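Local coordinates for uncharacterized protein (Proteus penneri, PDB 3RD4), which is of unknown function, belongs to the DUF2500 family, and folds as a five-stranded antiparallel sheet in an assembly of four copies, at residues 2-7 and 71-76; 8-13 and 67-72; 14-19 and 34-39; 39-44 and 51-56. All coordinates share one frame; numbering follows the deposited sequence.

Interaction 1: residues 2-7 and 71-76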
# COMPACT_ATOMS: atom_id res chain seq x y z
N ALA B 2 14.91 4.34 22.52
CA ALA B 2 13.60 4.71 21.90
C ALA B 2 13.19 6.15 22.27
O ALA B 2 12.12 6.37 22.86
CB ALA B 2 12.52 3.71 22.36
N PRO B 3 14.02 7.15 21.92
CA PRO B 3 13.74 8.55 22.23
C PRO B 3 12.45 9.09 21.61
O PRO B 3 11.84 8.45 20.75
CB PRO B 3 14.98 9.27 21.71
CG PRO B 3 15.33 8.46 20.51
CD PRO B 3 15.18 7.04 21.02
N VAL B 4 12.04 10.28 22.05
CA VAL B 4 10.81 10.90 21.57
C VAL B 4 11.08 12.25 20.93
O VAL B 4 11.36 13.22 21.64
CB VAL B 4 9.80 11.06 22.74
CG1 VAL B 4 10.50 11.65 23.93
CG2 VAL B 4 8.63 11.95 22.33
N LYS B 5 10.99 12.32 19.61
CA LYS B 5 11.22 13.58 18.89
C LYS B 5 9.96 14.43 18.68
O LYS B 5 8.83 13.96 18.83
CB LYS B 5 11.85 13.30 17.51
CG LYS B 5 13.38 13.43 17.45
CD LYS B 5 14.08 12.14 17.85
CE LYS B 5 15.61 12.30 17.80
NZ LYS B 5 16.31 11.08 18.34
N LEU B 6 10.19 15.70 18.34
CA LEU B 6 9.12 16.64 18.07
C LEU B 6 9.10 16.96 16.57
O LEU B 6 10.13 16.95 15.90
CB LEU B 6 9.30 17.95 18.84
CG LEU B 6 8.13 18.92 18.57
CD1 LEU B 6 7.16 18.86 19.74
CD2 LEU B 6 8.62 20.35 18.35
N TYR B 7 7.90 17.21 16.04
CA TYR B 7 7.73 17.55 14.64
C TYR B 7 6.65 18.64 14.55
O TYR B 7 5.48 18.37 14.81
CB TYR B 7 7.28 16.35 13.81
CG TYR B 7 8.18 15.14 13.85
CD1 TYR B 7 7.92 14.08 14.72
CD2 TYR B 7 9.30 15.05 13.01
CE1 TYR B 7 8.74 12.95 14.77
CE2 TYR B 7 10.14 13.92 13.05
CZ TYR B 7 9.85 12.87 13.93
OH TYR B 7 10.66 11.76 13.99
N ARG B 71 2.37 20.69 17.74
CA ARG B 71 3.54 19.89 17.96
C ARG B 71 3.11 18.44 17.88
O ARG B 71 2.07 18.07 18.41
CB ARG B 71 4.12 20.16 19.34
CG ARG B 71 4.66 21.56 19.49
CD ARG B 71 5.26 21.74 20.87
NE ARG B 71 4.25 21.54 21.91
CZ ARG B 71 3.15 22.27 22.02
NH1 ARG B 71 2.90 23.26 21.15
NH2 ARG B 71 2.29 22.03 23.00
N LEU B 72 3.91 17.63 17.19
CA LEU B 72 3.61 16.22 17.08
C LEU B 72 4.72 15.47 17.81
O LEU B 72 5.89 15.72 17.56
CB LEU B 72 3.57 15.82 15.60
CG LEU B 72 3.72 14.34 15.27
CD1 LEU B 72 2.61 13.56 15.94
CD2 LEU B 72 3.67 14.14 13.77
N PHE B 73 4.37 14.60 18.74
CA PHE B 73 5.40 13.83 19.44
C PHE B 73 5.36 12.40 18.92
O PHE B 73 4.30 11.78 18.81
CB PHE B 73 5.18 13.82 20.96
CG PHE B 73 5.24 15.18 21.60
CD1 PHE B 73 4.10 15.98 21.67
CD2 PHE B 73 6.44 15.67 22.09
CE1 PHE B 73 4.16 17.25 22.23
CE2 PHE B 73 6.51 16.94 22.66
CZ PHE B 73 5.37 17.74 22.73
N MET B 74 6.53 11.86 18.59
CA MET B 74 6.58 10.50 18.09
C MET B 74 7.72 9.75 18.73
O MET B 74 8.81 10.30 18.91
CB MET B 74 6.77 10.48 16.58
CG MET B 74 5.50 10.57 15.75
SD MET B 74 5.92 10.64 14.00
CE MET B 74 6.58 9.01 13.78
N GLN B 75 7.47 8.50 19.07
CA GLN B 75 8.49 7.65 19.65
C GLN B 75 8.87 6.79 18.46
O GLN B 75 8.14 5.85 18.10
CB GLN B 75 7.91 6.79 20.76
CG GLN B 75 8.89 6.39 21.82
CD GLN B 75 8.41 5.20 22.60
OE1 GLN B 75 8.43 4.08 22.10
NE2 GLN B 75 7.94 5.43 23.83
N GLY B 76 10.00 7.12 17.85
CA GLY B 76 10.42 6.38 16.68
C GLY B 76 9.42 6.67 15.57
O GLY B 76 9.37 7.79 15.04
O HOH W 1 11.12 9.64 16.63

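Interaction 2: residues 8-13 and 67-72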
# COMPACT_ATOMS: atom_id res chain seq x y z
N MET B 8 7.05 19.86 14.21
CA MET B 8 6.10 20.96 14.05
C MET B 8 5.32 20.56 12.81
O MET B 8 5.88 20.46 11.72
CB MET B 8 6.84 22.28 13.84
CG MET B 8 7.64 22.69 15.07
SD MET B 8 6.58 22.65 16.54
CE MET B 8 5.24 23.78 16.00
N VAL B 9 4.03 20.34 12.98
CA VAL B 9 3.24 19.84 11.88
C VAL B 9 1.90 20.53 11.65
O VAL B 9 1.54 21.46 12.35
CB VAL B 9 3.03 18.33 12.08
CG1 VAL B 9 1.95 18.07 13.11
CG2 VAL B 9 2.73 17.68 10.77
N GLU B 10 1.20 20.05 10.63
CA GLU B 10 -0.12 20.56 10.23
C GLU B 10 -0.95 19.36 9.81
O GLU B 10 -0.49 18.50 9.06
CB GLU B 10 0.03 21.54 9.06
CG GLU B 10 -1.27 21.91 8.33
CD GLU B 10 -1.07 22.98 7.24
OE1 GLU B 10 -0.10 22.87 6.44
OE2 GLU B 10 -1.89 23.93 7.17
N VAL B 11 -2.18 19.29 10.32
CA VAL B 11 -3.07 18.18 10.02
C VAL B 11 -3.69 18.35 8.64
O VAL B 11 -4.47 19.27 8.42
CB VAL B 11 -4.19 18.08 11.07
CG1 VAL B 11 -5.05 16.88 10.78
CG2 VAL B 11 -3.59 17.98 12.47
N ILE B 12 -3.34 17.47 7.71
CA ILE B 12 -3.85 17.53 6.35
C ILE B 12 -5.02 16.60 6.09
O ILE B 12 -5.99 16.99 5.46
CB ILE B 12 -2.76 17.18 5.32
CG1 ILE B 12 -1.85 18.37 5.10
CG2 ILE B 12 -3.39 16.78 4.00
CD1 ILE B 12 -1.08 18.78 6.33
N ASP B 13 -4.94 15.36 6.56
CA ASP B 13 -6.00 14.40 6.29
C ASP B 13 -6.49 13.66 7.53
O ASP B 13 -5.92 13.79 8.60
CB ASP B 13 -5.50 13.38 5.27
CG ASP B 13 -6.58 12.94 4.31
OD1 ASP B 13 -7.71 12.62 4.77
OD2 ASP B 13 -6.30 12.90 3.09
N GLU B 67 -6.37 20.82 9.26
CA GLU B 67 -6.08 22.25 9.30
C GLU B 67 -5.58 22.76 10.65
O GLU B 67 -5.30 23.96 10.80
CB GLU B 67 -7.30 23.06 8.85
CG GLU B 67 -7.22 23.57 7.43
CD GLU B 67 -8.58 24.01 6.90
OE1 GLU B 67 -9.41 24.47 7.73
OE2 GLU B 67 -8.80 23.92 5.67
N MET B 68 -5.50 21.88 11.64
CA MET B 68 -4.97 22.25 12.96
C MET B 68 -3.45 22.26 12.80
O MET B 68 -2.91 21.54 11.95
CB MET B 68 -5.32 21.21 14.03
CG MET B 68 -6.74 21.15 14.54
SD MET B 68 -6.87 19.81 15.80
CE MET B 68 -8.59 19.98 16.28
N LYS B 69 -2.76 23.06 13.60
CA LYS B 69 -1.31 23.10 13.55
C LYS B 69 -0.76 22.97 14.95
O LYS B 69 -1.25 23.62 15.87
CB LYS B 69 -0.80 24.39 12.91
CG LYS B 69 -1.22 24.56 11.47
CD LYS B 69 -0.38 25.61 10.75
CE LYS B 69 -0.94 25.89 9.35
NZ LYS B 69 -0.09 26.84 8.55
N GLY B 70 0.26 22.15 15.12
CA GLY B 70 0.81 21.99 16.45
C GLY B 70 2.09 21.18 16.54
O GLY B 70 2.81 21.00 15.57
N ARG B 71 2.37 20.69 17.74
CA ARG B 71 3.54 19.89 17.96
C ARG B 71 3.11 18.44 17.88
O ARG B 71 2.07 18.07 18.41
CB ARG B 71 4.12 20.16 19.34
CG ARG B 71 4.66 21.56 19.49
CD ARG B 71 5.26 21.74 20.87
NE ARG B 71 4.25 21.54 21.91
CZ ARG B 71 3.15 22.27 22.02
NH1 ARG B 71 2.90 23.26 21.15
NH2 ARG B 71 2.29 22.03 23.00
N LEU B 72 3.91 17.63 17.19
CA LEU B 72 3.61 16.22 17.08
C LEU B 72 4.72 15.47 17.81
O LEU B 72 5.89 15.72 17.56
CB LEU B 72 3.57 15.82 15.60
CG LEU B 72 3.72 14.34 15.27
CD1 LEU B 72 2.61 13.56 15.94
CD2 LEU B 72 3.67 14.14 13.77

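Interaction 3: residues 14-19 and 34-39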
# COMPACT_ATOMS: atom_id res chain seq x y z
N LYS B 14 -7.53 12.85 7.36
CA LYS B 14 -8.09 12.10 8.47
C LYS B 14 -9.08 11.10 7.89
O LYS B 14 -9.98 11.49 7.15
CB LYS B 14 -8.83 13.07 9.40
CG LYS B 14 -9.24 12.46 10.72
CD LYS B 14 -10.33 13.30 11.42
CE LYS B 14 -10.73 12.66 12.76
NZ LYS B 14 -11.96 13.18 13.40
N LYS B 15 -8.94 9.82 8.21
CA LYS B 15 -9.86 8.79 7.70
C LYS B 15 -9.88 7.54 8.56
O LYS B 15 -8.86 7.14 9.12
CB LYS B 15 -9.49 8.37 6.27
CG LYS B 15 -8.16 7.60 6.16
CD LYS B 15 -8.11 6.67 4.95
CE LYS B 15 -8.44 7.41 3.68
NZ LYS B 15 -8.55 6.46 2.56
N GLU B 16 -11.04 6.91 8.64
CA GLU B 16 -11.19 5.67 9.40
C GLU B 16 -11.11 4.50 8.41
O GLU B 16 -11.69 4.54 7.33
CB GLU B 16 -12.52 5.65 10.12
CG GLU B 16 -12.46 4.86 11.41
CD GLU B 16 -13.80 4.77 12.13
OE1 GLU B 16 -14.51 5.80 12.22
OE2 GLU B 16 -14.13 3.65 12.62
N ILE B 17 -10.38 3.45 8.77
CA ILE B 17 -10.24 2.28 7.91
C ILE B 17 -10.69 0.99 8.59
O ILE B 17 -9.95 0.44 9.42
CB ILE B 17 -8.80 2.10 7.48
CG1 ILE B 17 -8.28 3.40 6.88
CG2 ILE B 17 -8.71 0.95 6.48
CD1 ILE B 17 -6.80 3.36 6.52
N ALA B 18 -11.89 0.50 8.25
CA ALA B 18 -12.38 -0.74 8.83
C ALA B 18 -11.96 -1.84 7.87
O ALA B 18 -12.49 -1.95 6.78
CB ALA B 18 -13.90 -0.71 8.97
N ALA B 19 -10.98 -2.66 8.24
CA ALA B 19 -10.54 -3.71 7.32
C ALA B 19 -10.69 -5.16 7.78
O ALA B 19 -10.27 -5.52 8.88
CB ALA B 19 -9.10 -3.47 6.94
N ILE B 34 -11.87 -8.37 12.31
CA ILE B 34 -11.68 -7.20 11.48
C ILE B 34 -11.13 -6.08 12.37
O ILE B 34 -11.57 -5.90 13.50
CB ILE B 34 -13.01 -6.77 10.79
CG1 ILE B 34 -12.98 -5.29 10.48
CG2 ILE B 34 -14.17 -7.14 11.65
CD1 ILE B 34 -14.27 -4.75 9.93
N THR B 35 -10.15 -5.35 11.84
CA THR B 35 -9.47 -4.29 12.57
C THR B 35 -9.82 -2.89 12.14
O THR B 35 -9.95 -2.63 10.94
CB THR B 35 -7.97 -4.39 12.40
OG1 THR B 35 -7.52 -5.68 12.81
CG2 THR B 35 -7.28 -3.33 13.22
N HIS B 36 -9.95 -1.99 13.11
CA HIS B 36 -10.23 -0.58 12.85
C HIS B 36 -8.92 0.20 12.85
O HIS B 36 -8.01 -0.11 13.62
CB HIS B 36 -11.13 0.01 13.91
CG HIS B 36 -12.58 -0.17 13.64
ND1 HIS B 36 -13.19 -1.41 13.61
CD2 HIS B 36 -13.55 0.73 13.37
CE1 HIS B 36 -14.48 -1.26 13.34
NE2 HIS B 36 -14.72 0.02 13.18
N TYR B 37 -8.82 1.20 11.99
CA TYR B 37 -7.62 2.01 11.91
C TYR B 37 -7.97 3.48 11.82
O TYR B 37 -8.70 3.91 10.92
CB TYR B 37 -6.79 1.60 10.70
CG TYR B 37 -6.22 0.19 10.77
CD1 TYR B 37 -5.20 -0.13 11.67
CD2 TYR B 37 -6.71 -0.82 9.94
CE1 TYR B 37 -4.69 -1.42 11.74
CE2 TYR B 37 -6.20 -2.11 10.00
CZ TYR B 37 -5.19 -2.40 10.90
OH TYR B 37 -4.67 -3.68 10.97
N TYR B 38 -7.44 4.26 12.74
CA TYR B 38 -7.71 5.69 12.75
C TYR B 38 -6.45 6.39 12.28
O TYR B 38 -5.57 6.69 13.09
CB TYR B 38 -8.09 6.08 14.16
CG TYR B 38 -9.25 5.28 14.66
CD1 TYR B 38 -10.55 5.58 14.26
CD2 TYR B 38 -9.06 4.21 15.52
CE1 TYR B 38 -11.63 4.85 14.71
CE2 TYR B 38 -10.15 3.46 15.98
CZ TYR B 38 -11.43 3.79 15.58
OH TYR B 38 -12.51 3.09 16.05
N GLN B 39 -6.35 6.65 10.99
CA GLN B 39 -5.15 7.30 10.50
C GLN B 39 -5.31 8.76 10.16
O GLN B 39 -6.32 9.17 9.60
CB GLN B 39 -4.61 6.58 9.26
CG GLN B 39 -5.19 7.11 7.98
CD GLN B 39 -4.45 6.64 6.77
OE1 GLN B 39 -4.48 7.30 5.74
NE2 GLN B 39 -3.78 5.50 6.88

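Interaction 4: residues 39-44 and 51-56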
# COMPACT_ATOMS: atom_id res chain seq x y z
N GLN B 39 -6.35 6.65 10.99
CA GLN B 39 -5.15 7.30 10.50
C GLN B 39 -5.31 8.76 10.16
O GLN B 39 -6.32 9.17 9.60
CB GLN B 39 -4.61 6.58 9.26
CG GLN B 39 -5.19 7.11 7.98
CD GLN B 39 -4.45 6.64 6.77
OE1 GLN B 39 -4.48 7.30 5.74
NE2 GLN B 39 -3.78 5.50 6.88
N VAL B 40 -4.31 9.55 10.52
CA VAL B 40 -4.33 10.96 10.21
C VAL B 40 -3.02 11.31 9.53
O VAL B 40 -1.96 10.81 9.91
CB VAL B 40 -4.59 11.86 11.48
CG1 VAL B 40 -4.07 11.22 12.72
CG2 VAL B 40 -3.92 13.20 11.30
N THR B 41 -3.09 12.14 8.50
CA THR B 41 -1.88 12.53 7.78
C THR B 41 -1.33 13.88 8.27
O THR B 41 -1.98 14.92 8.13
CB THR B 41 -2.16 12.62 6.27
OG1 THR B 41 -2.61 11.34 5.80
CG2 THR B 41 -0.90 13.00 5.52
N PHE B 42 -0.14 13.84 8.86
CA PHE B 42 0.53 15.04 9.36
C PHE B 42 1.58 15.51 8.36
O PHE B 42 2.34 14.69 7.84
CB PHE B 42 1.22 14.75 10.69
CG PHE B 42 0.29 14.35 11.78
CD1 PHE B 42 0.09 13.01 12.08
CD2 PHE B 42 -0.40 15.30 12.51
CE1 PHE B 42 -0.77 12.63 13.09
CE2 PHE B 42 -1.27 14.93 13.52
CZ PHE B 42 -1.45 13.59 13.81
N ARG B 43 1.63 16.80 8.07
CA ARG B 43 2.64 17.32 7.16
C ARG B 43 3.58 18.28 7.90
O ARG B 43 3.11 19.24 8.50
CB ARG B 43 2.00 18.04 5.99
CG ARG B 43 3.02 18.71 5.08
CD ARG B 43 2.37 19.26 3.83
NE ARG B 43 1.88 18.19 2.96
CZ ARG B 43 0.65 18.14 2.47
NH1 ARG B 43 -0.22 19.10 2.75
NH2 ARG B 43 0.29 17.12 1.70
N LEU B 44 4.89 18.02 7.85
CA LEU B 44 5.86 18.90 8.52
C LEU B 44 5.70 20.33 8.05
O LEU B 44 5.72 20.62 6.85
CB LEU B 44 7.29 18.44 8.23
CG LEU B 44 7.96 17.50 9.25
CD1 LEU B 44 8.34 18.27 10.50
CD2 LEU B 44 7.01 16.38 9.57
N ASP B 51 5.64 13.95 4.97
CA ASP B 51 4.28 13.69 5.45
C ASP B 51 4.31 12.42 6.31
O ASP B 51 4.93 11.42 5.95
CB ASP B 51 3.33 13.49 4.27
CG ASP B 51 2.79 14.81 3.73
OD1 ASP B 51 3.49 15.84 3.83
OD2 ASP B 51 1.66 14.81 3.18
N LEU B 52 3.64 12.49 7.45
CA LEU B 52 3.56 11.34 8.35
C LEU B 52 2.14 10.82 8.26
O LEU B 52 1.18 11.57 8.44
CB LEU B 52 3.86 11.75 9.80
CG LEU B 52 5.32 11.91 10.25
CD1 LEU B 52 6.07 10.69 9.78
CD2 LEU B 52 5.97 13.15 9.69
N VAL B 53 1.99 9.55 7.94
CA VAL B 53 0.64 9.00 7.86
C VAL B 53 0.53 7.91 8.93
O VAL B 53 0.61 6.72 8.65
CB VAL B 53 0.34 8.43 6.46
CG1 VAL B 53 -1.16 8.50 6.20
CG2 VAL B 53 1.10 9.23 5.41
N LEU B 54 0.34 8.37 10.16
CA LEU B 54 0.25 7.48 11.31
C LEU B 54 -1.15 6.98 11.65
O LEU B 54 -2.16 7.63 11.36
CB LEU B 54 0.82 8.20 12.55
CG LEU B 54 1.86 9.29 12.28
CD1 LEU B 54 2.18 10.03 13.55
CD2 LEU B 54 3.10 8.66 11.69
N ASN B 55 -1.19 5.80 12.28
CA ASN B 55 -2.45 5.21 12.74
C ASN B 55 -2.39 5.51 14.22
O ASN B 55 -1.40 5.20 14.87
CB ASN B 55 -2.46 3.71 12.51
CG ASN B 55 -2.27 3.35 11.06
OD1 ASN B 55 -2.98 3.87 10.18
ND2 ASN B 55 -1.31 2.47 10.79
N ILE B 56 -3.43 6.14 14.74
CA ILE B 56 -3.44 6.52 16.14
C ILE B 56 -4.67 5.95 16.81
O ILE B 56 -5.59 5.50 16.14
CB ILE B 56 -3.44 8.07 16.27
CG1 ILE B 56 -4.71 8.65 15.66
CG2 ILE B 56 -2.30 8.66 15.49
CD1 ILE B 56 -4.80 10.15 15.79

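Interaction 1: residues 2-7 and 71-76
Strands 4-7 and 71-75 are antiparallel neighbours in the five-stranded sheet, joined by the hydrogen-bonded pairs Tyr-7/Leu-72 and Lys-5/Met-74. The tighter face carries Tyr-7, Leu-72 and Met-74, the last two buried against Phe-42 and against Leu-52 and Leu-54. Tyr-7 holds CG anti to its carbonyl carbon (chi1 -57°), which swings the ring across the Met-74 chain at about a right angle. Met-74 CB meets the ring edge at Tyr-7 CE1, 3.6 Å away, while Met-74 SD lies obliquely 4.6 Å from the Tyr-7 ring centroid, a Met-aromatic contact. The face of Val-4, Leu-6 and Phe-73 is more open to solvent. Here Leu-6, with CG anti to the backbone N (chi1 -178°), lays CD1 over one face of the Phe-73 ring, 3.9 Å from its centroid, a CH-pi contact. The same methyl touches the aliphatic start of Arg-71, whose NH2 turns away to a salt bridge with Glu-83. Toward the chain start the ladder loosens: Met-74 N to Lys-5 O is nearly straight (165°), but the return bond from Lys-5 N is weak. Beside it a water donates to Gly-76 O at 3.0 Å and, weakly, to Met-74 O.

Interaction 2: residues 8-13 and 67-72
Glu-10 leaves its strand with CG anti to the backbone N (chi1 167°) and runs out extended beside the equally extended Lys-69, both pointing the same way. Glu-10 CB lies 4.1 Å from Lys-69 CG, and Glu-10 CG touches that carbon too and nears the Met-68 carbonyl oxygen. Further out Glu-10 CD comes to 3.6 Å from Lys-69 CE. At the tip Glu-10 OE2 comes nearest to Lys-69 CE, 3.1 Å, with Lys-69 NZ beyond it at 3.7 Å, a long salt bridge. On the same face Met-8, its chain bent twice, brings SD to 3.7 Å from Arg-71 CG, the two side chains lying alongside. Beneath them segments 8-13 and 67-72 form an antiparallel ladder in the five-stranded sheet, while at its far side Ile-12 and Asp-13 both face Thr-41 in a classic beta bulge. The pair Val-9/Gly-70 is hydrogen-bonded both ways: Val-9 N reaches Gly-70 O almost along the C=O axis at 2.9 Å (175°), whereas Gly-70 N approaches Val-9 O from 36° above the carbonyl plane. Just before strand 69-72 begins, Met-68 and Glu-67 still grip Val-11 twice, its N donating to Met-68 O and its O accepting from Glu-67 N. The opposite face is buried and apolar. Val-9 CG1 crosses obliquely onto Leu-72 CB at 3.7 Å, Val-11 CG2 rests beside Met-68 CB at 4.0 Å, and Phe-82 of strand 78-84 touches Val-9, Val-11 and Met-68.

Interaction 3: residues 14-19 and 34-39
Tyr-37 O is gripped twice from strand 14-19: Ile-17 N donates to it in the carbonyl plane at 2.8 Å (159°), and Glu-16 CA adds a CA-H...O contact at 3.4 Å. The return bond, Tyr-37 N to Ile-17 O, is weak, but Lys-15 with Gln-39 and Ala-19 with Thr-35 are well-bonded pairs. On one face Glu-16 runs alongside Tyr-38, its CD 3.4 Å from Tyr-38 CE1, with carboxylate and ring planes 39° apart. Glu-16 OE2 also lies in the plane of the His-36 ring at its CD2 edge, 3.1 Å off, and forms a salt bridge to Lys-50 of the second subunit. The two strands form a long antiparallel arm of the sheet, and residues 16-19 use their outer edge for a parallel ladder with that subunit, so the sheet runs on across the interface. On the other face Lys-15 and Gln-39 both place CG in the crowded position between N and carbonyl carbon; lying side by side, they bring Lys-15 CG and Gln-39 CG to 3.5 Å. Lys-15 NZ goes on to Asp-51 of the second subunit. Ile-17 reaches obliquely to Gln-39, CD1 lying 3.7 Å from Gln-39 NE2.

Interaction 4: residues 39-44 and 51-56
Strands 39-44 and 51-56 run antiparallel, their directions 159° apart and their axes 4.5 Å at closest approach. Phe-42 and Leu-52 are firmly bonded both ways, Leu-52 N donating to Phe-42 O in the carbonyl plane. In the next hydrogen-bonded pair Val-40 N reaches Leu-54 O nearly along the C=O axis at 3.0 Å, while the bond from Leu-54 N back to Val-40 O is weak. One face of this ladder is mostly polar. Arg-43, with CG anti to the backbone N, bends at chi3 (-68°) and lies alongside Asp-51. Its NE donates at 3.0 Å to the syn lone pair of Asp-51 OD1, and its NH2 weakly to OD2; both bonds belong to one salt bridge, although the guanidinium and carboxylate planes are 42° apart. Lys-15 of the third subunit forms a long, weak ion pair with Asp-51 OD2, and would add to the positive charge around this carboxylate. Further along, Val-53 CG1 is a shared neighbour, touching Thr-41 OG1 and lying 3.6 Å from Gln-39 OE1. The other face is largely buried and apolar. Phe-42 carries Val-40 CG2 over one ring face, and Leu-54 CD1 comes obliquely to 3.9 Å from Phe-42 CD1, the side chains crossing at about a right angle. Val-40 CG1 packs on Ile-56 CD1, and Leu-44 CD2 meets Leu-52 CD2. Phe-79 of strand 78-84 covers Phe-42, Leu-54 and Ile-56. With residues 51-53 of its second strand pairing in parallel with a strand of the third subunit, this is an amphipathic antiparallel beta hairpin.

Strand 4-20 supplies one side of interactions 1, 2 and 3: it pairs with strand 69-75 in the first two, which share Arg-71 and Leu-72, and with strand 34-44 in the third. Interaction 4 adds strand 50-56; its centre lies about 4 Å from the centre of the chain, the nearest of the four. Its Phe-42 and Leu-54 meet Leu-72 and Met-74, so interactions 1 and 4 share an apolar core, although interaction 1 is mostly a surface contact. Interactions 2 and 4 are joined by backbone bonds such as Glu-10 to Arg-43. Interaction 3 lies across the chain's centre from 1 and 2, and unlike them it meets other subunits, as 4 does, through charged residues and extended strand edges.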